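Local atomic coordinates of 2-hydroxyhepta-2,4-diene-1, 7-dioateisomerase (Mycobacterium abscessus, PDB entry 3R6O), a protein that binds magnesium and probably isomerises 2-hydroxyhepta-2,4-diene-1,7-dioate, as a member of the fumarylacetoacetate hydrolase family. Residues D189-D194 with R212-P217; S152-Y157 with P295-P300. All blocks are in the same frame, centred on the assembly; numbering follows the deposited sequence.

Contact 1. Residues D189-D194 with R212-P217; sequences DITARD and RGKGYP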
loop_
_atom_site.group_PDB
_atom_site.type_symbol
_atom_site.label_atom_id
_atom_site.label_comp_id
_atom_site.label_asym_id
_atom_site.label_seq_id
_atom_site.Cartn_x
_atom_site.Cartn_y
_atom_site.Cartn_z
ATOM N N ASP A 189 -4.522 14.024 -4.552
ATOM C CA ASP A 189 -3.920 13.534 -3.320
ATOM C C ASP A 189 -4.483 14.364 -2.151
ATOM O O ASP A 189 -3.842 15.294 -1.689
ATOM C CB ASP A 189 -2.384 13.639 -3.389
ATOM C CG ASP A 189 -1.713 13.069 -2.181
ATOM O OD1 ASP A 189 -2.423 12.515 -1.311
ATOM O OD2 ASP A 189 -0.482 13.171 -2.048
ATOM N N ILE A 190 -5.709 14.049 -1.731
ATOM C CA ILE A 190 -6.354 14.706 -0.592
ATOM C C ILE A 190 -5.565 14.374 0.662
ATOM O O ILE A 190 -5.267 13.195 0.922
ATOM C CB ILE A 190 -7.804 14.196 -0.334
ATOM C CG1 ILE A 190 -8.725 14.366 -1.565
ATOM C CG2 ILE A 190 -8.420 14.855 0.996
ATOM C CD1 ILE A 190 -9.099 15.788 -1.966
ATOM N N THR A 191 -5.336 15.393 1.475
ATOM C CA THR A 191 -4.432 15.318 2.622
ATOM C C THR A 191 -5.003 16.153 3.782
ATOM O O THR A 191 -5.421 17.287 3.586
ATOM C CB THR A 191 -3.041 15.853 2.252
ATOM O OG1 THR A 191 -2.523 15.092 1.160
ATOM C CG2 THR A 191 -2.067 15.720 3.453
ATOM N N ALA A 192 -5.060 15.556 4.963
ATOM C CA ALA A 192 -5.511 16.198 6.172
ATOM C C ALA A 192 -4.225 16.676 6.831
ATOM O O ALA A 192 -3.518 15.885 7.445
ATOM C CB ALA A 192 -6.247 15.196 7.067
ATOM N N ARG A 193 -3.910 17.960 6.674
ATOM C CA ARG A 193 -2.556 18.437 6.968
ATOM C C ARG A 193 -2.271 18.485 8.462
ATOM O O ARG A 193 -1.104 18.361 8.880
ATOM C CB ARG A 193 -2.316 19.813 6.333
ATOM C CG ARG A 193 -2.365 19.731 4.856
ATOM C CD ARG A 193 -1.297 20.523 4.158
ATOM N NE ARG A 193 -1.588 20.584 2.731
ATOM C CZ ARG A 193 -1.183 19.713 1.805
ATOM N NH1 ARG A 193 -0.420 18.669 2.123
ATOM N NH2 ARG A 193 -1.515 19.913 0.529
ATOM N N ASP A 194 -3.327 18.681 9.250
ATOM C CA ASP A 194 -3.227 18.711 10.714
ATOM C C ASP A 194 -3.026 17.312 11.282
ATOM O O ASP A 194 -2.297 17.134 12.239
ATOM C CB ASP A 194 -4.416 19.413 11.358
ATOM C CG ASP A 194 -5.802 18.888 10.905
ATOM O OD1 ASP A 194 -5.982 18.199 9.878
ATOM O OD2 ASP A 194 -6.763 19.293 11.588
ATOM N N ARG A 212 -1.319 8.394 7.735
ATOM C CA ARG A 212 -2.615 8.758 8.327
ATOM C C ARG A 212 -3.300 9.911 7.590
ATOM O O ARG A 212 -4.486 9.812 7.229
ATOM C CB ARG A 212 -2.478 9.097 9.822
ATOM C CG ARG A 212 -3.806 9.241 10.547
ATOM C CD ARG A 212 -3.585 9.469 12.014
ATOM N NE ARG A 212 -3.246 8.223 12.703
ATOM C CZ ARG A 212 -2.668 8.142 13.892
ATOM N NH1 ARG A 212 -2.455 6.931 14.439
ATOM N NH2 ARG A 212 -2.240 9.244 14.520
ATOM N N GLY A 213 -2.528 10.962 7.334
ATOM C CA GLY A 213 -3.057 12.162 6.701
ATOM C C GLY A 213 -3.506 12.008 5.258
ATOM O O GLY A 213 -4.365 12.720 4.793
ATOM N N LYS A 214 -2.944 11.040 4.568
ATOM C CA LYS A 214 -3.260 10.847 3.181
ATOM C C LYS A 214 -4.131 9.629 2.935
ATOM O O LYS A 214 -4.418 9.307 1.776
ATOM C CB LYS A 214 -1.962 10.720 2.404
ATOM C CG LYS A 214 -1.255 12.049 2.157
ATOM C CD LYS A 214 0.071 11.872 1.440
ATOM C CE LYS A 214 0.828 13.206 1.269
ATOM N NZ LYS A 214 0.023 14.206 0.487
ATOM N N GLY A 215 -4.465 8.903 3.991
ATOM C CA GLY A 215 -4.974 7.529 3.832
ATOM C C GLY A 215 -6.451 7.224 4.099
ATOM O O GLY A 215 -6.882 6.054 3.973
ATOM N N TYR A 216 -7.216 8.213 4.513
ATOM C CA TYR A 216 -8.632 7.985 4.863
ATOM C C TYR A 216 -9.445 7.579 3.616
ATOM O O TYR A 216 -9.089 8.020 2.521
ATOM C CB TYR A 216 -9.226 9.264 5.369
ATOM C CG TYR A 216 -8.874 9.665 6.796
ATOM C CD1 TYR A 216 -9.730 9.347 7.839
ATOM C CD2 TYR A 216 -7.723 10.380 7.087
ATOM C CE1 TYR A 216 -9.484 9.764 9.122
ATOM C CE2 TYR A 216 -7.462 10.807 8.425
ATOM C CZ TYR A 216 -8.352 10.478 9.403
ATOM O OH TYR A 216 -8.175 10.849 10.711
ATOM N N PRO A 217 -10.588 6.884 3.792
ATOM C CA PRO A 217 -11.493 6.713 2.652
ATOM C C PRO A 217 -11.858 8.044 2.005
ATOM O O PRO A 217 -12.051 9.031 2.704
ATOM C CB PRO A 217 -12.738 6.099 3.283
ATOM C CG PRO A 217 -12.212 5.370 4.521
ATOM C CD PRO A 217 -11.191 6.353 5.033
HETATM O O HOH W 1 1.603 16.626 0.956
#
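Lys214 reaches across to Asp189 and Thr191 with a single ammonium group, which bonds both to the carboxylate of a magnesium ligand and to a hydroxyl. Its NZ forms a salt bridge with Asp189 OD2 at 2.8 Å, arriving 46° out of the carboxylate plane, and a hydrogen bond of 2.8 Å to Thr191 OG1. The chain runs extended and then bends at its last torsion (chi4 -59°), which turns NZ in between the two oxygens. Thr191 OG1 in turn donates to Asp189 O, so the hydroxyl is gripped as donor and acceptor at once. OD1 of Asp189 is paired with Lys134.

The backbones also pack tightly: Ala192 N donates to Gly213 O at 2.9 Å, nearly straight at 169°, and Thr191 CA lies 3.4 Å from the same Gly213 O in a CA-H...O contact. The wetter side is beyond NZ, where water 1 accepts from Lys214 NZ and from Arg193 NH1, bridging two like charges that stay 4.8 Å apart. Asp189 binds the magnesium ion together with Glu160. The end of strand 181-192, where Ala192 takes the N-cap position of helix 193-196, thus meets helix 210-214, while strand 155-165 pairs alongside.

Contact 2. Residues S152-Y157 with P295-P300; sequences SHALDY and PRYLRP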
loop_
_atom_site.group_PDB
_atom_site.type_symbol
_atom_site.label_atom_id
_atom_site.label_comp_id
_atom_site.label_asym_id
_atom_site.label_seq_id
_atom_site.Cartn_x
_atom_site.Cartn_y
_atom_site.Cartn_z
ATOM N N SER A 152 -10.120 16.163 11.566
ATOM C CA SER A 152 -9.373 17.124 10.770
ATOM C C SER A 152 -10.143 18.395 10.530
ATOM O O SER A 152 -11.321 18.380 10.154
ATOM C CB SER A 152 -8.935 16.540 9.416
ATOM O OG SER A 152 -8.252 17.536 8.663
ATOM N N HIS A 153 -9.438 19.498 10.731
ATOM C CA HIS A 153 -9.933 20.840 10.454
ATOM C C HIS A 153 -9.014 21.526 9.420
ATOM O O HIS A 153 -8.999 22.745 9.299
ATOM C CB HIS A 153 -9.920 21.640 11.760
ATOM C CG HIS A 153 -10.957 21.208 12.754
ATOM N ND1 HIS A 153 -10.856 20.040 13.480
ATOM C CD2 HIS A 153 -12.082 21.825 13.189
ATOM C CE1 HIS A 153 -11.897 19.933 14.291
ATOM N NE2 HIS A 153 -12.649 21.010 14.143
ATOM N N ALA A 154 -8.267 20.731 8.653
ATOM C CA ALA A 154 -7.337 21.292 7.672
ATOM C C ALA A 154 -7.190 20.343 6.511
ATOM O O ALA A 154 -6.105 19.844 6.258
ATOM C CB ALA A 154 -5.978 21.574 8.316
ATOM N N LEU A 155 -8.296 20.104 5.807
ATOM C CA LEU A 155 -8.324 19.199 4.674
ATOM C C LEU A 155 -7.950 19.908 3.385
ATOM O O LEU A 155 -8.616 20.882 2.972
ATOM C CB LEU A 155 -9.714 18.559 4.512
ATOM C CG LEU A 155 -9.773 17.358 3.554
ATOM C CD1 LEU A 155 -8.969 16.214 4.116
ATOM C CD2 LEU A 155 -11.234 16.958 3.283
ATOM N N ASP A 156 -6.872 19.430 2.758
ATOM C CA ASP A 156 -6.369 20.046 1.544
ATOM C C ASP A 156 -6.608 19.183 0.287
ATOM O O ASP A 156 -6.721 17.960 0.361
ATOM C CB ASP A 156 -4.880 20.361 1.695
ATOM C CG ASP A 156 -4.499 21.681 1.076
ATOM O OD1 ASP A 156 -5.317 22.245 0.328
ATOM O OD2 ASP A 156 -3.362 22.164 1.348
ATOM N N TYR A 157 -6.617 19.865 -0.849
ATOM C CA TYR A 157 -6.735 19.317 -2.201
ATOM C C TYR A 157 -5.392 19.424 -2.936
ATOM O O TYR A 157 -4.593 20.336 -2.685
ATOM C CB TYR A 157 -7.835 20.084 -2.981
ATOM C CG TYR A 157 -7.575 21.578 -2.941
ATOM C CD1 TYR A 157 -6.760 22.186 -3.894
ATOM C CD2 TYR A 157 -8.049 22.357 -1.882
ATOM C CE1 TYR A 157 -6.459 23.575 -3.819
ATOM C CE2 TYR A 157 -7.761 23.740 -1.788
ATOM C CZ TYR A 157 -6.946 24.341 -2.756
ATOM O OH TYR A 157 -6.666 25.714 -2.691
ATOM N N PRO A 295 -5.839 30.215 5.443
ATOM C CA PRO A 295 -5.822 29.026 4.608
ATOM C C PRO A 295 -7.119 28.838 3.823
ATOM O O PRO A 295 -8.145 29.437 4.172
ATOM C CB PRO A 295 -5.612 27.879 5.608
ATOM C CG PRO A 295 -5.098 28.539 6.851
ATOM C CD PRO A 295 -5.678 29.909 6.878
ATOM N N ARG A 296 -7.051 28.077 2.731
ATOM C CA ARG A 296 -8.211 27.891 1.853
ATOM C C ARG A 296 -8.543 26.395 1.769
ATOM O O ARG A 296 -8.796 25.871 0.679
ATOM C CB ARG A 296 -7.938 28.441 0.452
ATOM C CG ARG A 296 -7.406 29.881 0.404
ATOM C CD ARG A 296 -7.661 30.471 -0.972
ATOM N NE ARG A 296 -9.107 30.628 -1.132
ATOM C CZ ARG A 296 -9.706 31.021 -2.253
ATOM N NH1 ARG A 296 -8.981 31.321 -3.362
ATOM N NH2 ARG A 296 -11.026 31.116 -2.271
ATOM N N TYR A 297 -8.528 25.747 2.937
ATOM C CA TYR A 297 -8.830 24.332 3.091
ATOM C C TYR A 297 -10.300 24.050 2.710
ATOM O O TYR A 297 -11.116 24.959 2.598
ATOM C CB TYR A 297 -8.515 23.816 4.510
ATOM C CG TYR A 297 -7.047 23.899 4.937
ATOM C CD1 TYR A 297 -6.068 23.243 4.228
ATOM C CD2 TYR A 297 -6.665 24.565 6.109
ATOM C CE1 TYR A 297 -4.748 23.292 4.605
ATOM C CE2 TYR A 297 -5.319 24.620 6.512
ATOM C CZ TYR A 297 -4.370 23.970 5.757
ATOM O OH TYR A 297 -3.032 24.022 6.108
ATOM N N LEU A 298 -10.582 22.789 2.385
ATOM C CA LEU A 298 -11.907 22.359 1.973
ATOM C C LEU A 298 -12.895 22.606 3.118
ATOM O O LEU A 298 -12.592 22.332 4.273
ATOM C CB LEU A 298 -11.887 20.900 1.561
ATOM C CG LEU A 298 -10.933 20.591 0.396
ATOM C CD1 LEU A 298 -10.841 19.040 0.085
ATOM C CD2 LEU A 298 -11.371 21.392 -0.822
ATOM N N ARG A 299 -14.042 23.172 2.764
ATOM C CA ARG A 299 -15.107 23.532 3.696
ATOM C C ARG A 299 -16.315 22.652 3.381
ATOM O O ARG A 299 -16.494 22.245 2.249
ATOM C CB ARG A 299 -15.483 24.988 3.501
ATOM C CG ARG A 299 -14.337 25.995 3.816
ATOM C CD ARG A 299 -14.626 27.367 3.181
ATOM N NE ARG A 299 -14.655 27.293 1.712
ATOM C CZ ARG A 299 -14.692 28.330 0.872
ATOM N NH1 ARG A 299 -14.675 29.606 1.298
ATOM N NH2 ARG A 299 -14.708 28.081 -0.435
ATOM N N PRO A 300 -17.125 22.321 4.390
ATOM C CA PRO A 300 -18.408 21.651 4.098
ATOM C C PRO A 300 -19.259 22.373 3.041
ATOM O O PRO A 300 -19.499 23.590 3.116
ATOM C CB PRO A 300 -19.096 21.612 5.457
ATOM C CG PRO A 300 -18.457 22.730 6.227
ATOM C CD PRO A 300 -17.035 22.761 5.791
HETATM O O HOH W 2 -10.744 21.641 6.280
#
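With CG anti to the carbonyl carbon in both Tyr297 (chi1 -62°) and Leu298 (chi1 -59°), these neighbouring side chains leave the 295-300 loop on different courses, the ring lying beside Ala154 and Asp156, the leucine in among Leu155 and Tyr157. Ala154 CB sits over one face of the Tyr297 ring, 3.8 Å from its centroid, a CH-pi contact. Asp156 comes to the edge of the same ring, its OD2 3.7 Å from Tyr297 CE1 and its carboxylate turned almost perpendicular to the ring plane. That carboxylate is held mainly from elsewhere, by a salt bridge to Arg193 and by the backbone N-H groups of Gly289 and Phe290.

The backbones join through one hydrogen bond, Leu298 N to Leu155 O, 2.8 Å long, with the N-H meeting the carbonyl almost head-on (C=O...N 167°). Water 2 adds a second link, accepting from Leu155 N and donating to Leu298 O. In this way the irregular loop between strands 279-281 and 303-308 is fastened to the start of strand 155-165, an interior strand of the mixed sheet; Glu160 lies on it and Asp189 on its neighbour 181-192.

Leu298 divides its methyls: CD1 packs on Leu155 CD2 at 3.8 Å, and CD2 approaches Tyr157 CD2 at 3.6 Å. The Tyr157 ring receives Arg296 O at its edge, 3.4 Å from CE2, while one face lies against Asp156 OD1. Its hydroxyl bonds to Gly287 O and to Arg249, which also reaches Arg296 O; strand 239-244 lines the ring and Leu298 through Ile244.

The two contacts, their centres 11 Å apart, illustrate how neighbouring strands carry a metal site and its surroundings together. Strands 155-165 and 181-192 are adjacent in one sheet, so Thr191 O pairs with Asp156 N in a probable hydrogen bond of 2.7 Å, and Ile190 CG2 packs 3.4 Å from Leu155 CD1; just beyond the strand ends Asp194 OD1 makes another probable bond, also 2.7 Å, with Ser152 OG. Arg193 also forms a salt bridge with Glu158, a magnesium-binding residue that does not bind the ion in this chain. Contact 1 supplies the magnesium ligand Asp189, whose side chain lies about 3 Å from the ion; the Asp156 side chain is about 10 Å from it, and contact 2 contributes no magnesium ligand.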